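Local coordinates for putative glycosyltransferase (GalT1) (Streptococcus parasanguinis FW213, PDB 5HEA) that probably transfers a sugar from a nucleotide-activated donor to an acceptor, through a C-terminal part containing a family 2 glycosyltransferase domain, at the interface of chains A and B. Sequence-based numbering; all coordinates share one arbitrary frame. Chains: chain A/B, Putative glycosyltransferase (GalT1).

The interface of chains A and B. Residues chain A 239-240, 242-244, 247; chain B 239, 242, 259.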
# COMPACT_ATOMS: atom_id res chain seq x y z
N GLU A 239 14.00 -28.39 1.08
CA GLU A 239 14.08 -28.60 2.53
C GLU A 239 12.83 -29.28 3.08
O GLU A 239 12.90 -30.23 3.84
CB GLU A 239 14.35 -27.28 3.25
CG GLU A 239 15.79 -26.80 3.02
CD GLU A 239 16.01 -25.33 3.35
OE1 GLU A 239 15.02 -24.62 3.64
OE2 GLU A 239 17.19 -24.90 3.32
N GLU A 240 11.67 -28.78 2.68
CA GLU A 240 10.40 -29.41 3.03
C GLU A 240 10.35 -30.88 2.58
O GLU A 240 9.94 -31.78 3.33
CB GLU A 240 9.28 -28.58 2.37
CG GLU A 240 7.85 -29.05 2.57
CD GLU A 240 6.88 -28.10 1.86
OE1 GLU A 240 7.06 -27.80 0.65
OE2 GLU A 240 5.95 -27.61 2.53
N ILE A 242 12.90 -33.00 1.83
CA ILE A 242 13.82 -33.81 2.63
C ILE A 242 13.23 -34.12 4.00
O ILE A 242 13.28 -35.26 4.45
CB ILE A 242 15.21 -33.14 2.78
CG1 ILE A 242 15.95 -33.21 1.44
CG2 ILE A 242 16.03 -33.80 3.91
CD1 ILE A 242 17.09 -32.21 1.30
N ALA A 243 12.64 -33.11 4.65
CA ALA A 243 12.08 -33.33 5.99
C ALA A 243 10.93 -34.34 5.97
O ALA A 243 10.78 -35.15 6.89
CB ALA A 243 11.61 -32.00 6.61
N LEU A 244 10.10 -34.29 4.93
CA LEU A 244 8.99 -35.22 4.81
C LEU A 244 9.47 -36.64 4.56
O LEU A 244 9.05 -37.56 5.24
CB LEU A 244 8.07 -34.82 3.66
CG LEU A 244 6.78 -34.10 4.01
CD1 LEU A 244 5.96 -33.96 2.73
CD2 LEU A 244 5.99 -34.86 5.09
N SER A 247 11.06 -38.13 7.60
CA SER A 247 10.03 -38.46 8.58
C SER A 247 9.25 -39.71 8.22
O SER A 247 8.73 -40.39 9.09
CB SER A 247 9.08 -37.27 8.72
OG SER A 247 9.78 -36.16 9.24
N GLU B 239 12.02 -27.86 9.09
CA GLU B 239 12.32 -28.47 7.78
C GLU B 239 13.72 -28.11 7.29
O GLU B 239 14.48 -28.96 6.86
CB GLU B 239 11.26 -28.07 6.75
CG GLU B 239 9.93 -28.78 7.02
CD GLU B 239 8.74 -28.16 6.32
OE1 GLU B 239 8.90 -27.08 5.70
OE2 GLU B 239 7.64 -28.76 6.38
N ILE B 242 16.27 -30.05 9.56
CA ILE B 242 16.37 -31.45 9.16
C ILE B 242 17.17 -31.60 7.87
O ILE B 242 18.05 -32.45 7.78
CB ILE B 242 14.98 -32.12 9.01
CG1 ILE B 242 14.37 -32.33 10.40
CG2 ILE B 242 15.09 -33.46 8.24
CD1 ILE B 242 12.86 -32.52 10.40
N TYR B 259 9.66 -32.41 14.73
CA TYR B 259 8.92 -31.97 13.54
C TYR B 259 7.48 -32.47 13.55
O TYR B 259 6.55 -31.71 13.27
CB TYR B 259 9.66 -32.46 12.28
CG TYR B 259 9.05 -32.10 10.93
CD1 TYR B 259 8.65 -30.80 10.63
CD2 TYR B 259 8.94 -33.05 9.91
CE1 TYR B 259 8.14 -30.48 9.37
CE2 TYR B 259 8.42 -32.73 8.66
CZ TYR B 259 8.04 -31.45 8.40
OH TYR B 259 7.53 -31.14 7.16
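Helix 231-247 of chain A runs close against its twin in chain B, with CA of A:Ala243 5.2 Å from CA of B:Glu239, while B:Tyr259 reaches in from the neighbouring helix 253-272. Both helices belong to the C-terminal half of this family 2 (GT-A-type) glycosyltransferase chain; the all-helical patch is part of a two-fold interface within the deposited hexamer, so each contact recurs with the chains exchanged. The small side chain of A:Ala243 probably allows the close approach: its CB meets the CG methylene of B:Glu239 at 3.7 Å and also touches CZ of B:Tyr259 and CD1 of B:Ile242. The other branch of B:Ile242, the CG2 methyl, comes against CA of A:Ala243 at 3.8 Å.

Extended beyond CG, B:Glu239 lies alongside A:Glu240, both side chains pointing the same way and their carboxylate planes turned 61° apart. OE1 of B:Glu239 touches the CB methylene of A:Glu240 (3.7 Å), and both carboxylate oxygens of B:Glu239 rest on the CG methylene too, whereas the OE2 oxygens of the two acids stay 4.4 Å apart; this proximity of like charges may favour protonation of one of them. Within chain B, the phenol OH of B:Tyr259 donates to OE2 of B:Glu239 on its anti lone pair (2.5 Å), anchoring the carboxylate and tying the two helices together.

The ring of B:Tyr259, swung away from its own backbone N at chi1 -179°, points towards chain A, where OG of A:Ser247 sits in the ring plane at the edge, 3.3 Å from CD2. That hydroxyl is steadied by a bond back to the carbonyl O of A:Ala243, one turn earlier (2.7 Å), with OG tilted 22° from the carbonyl plane.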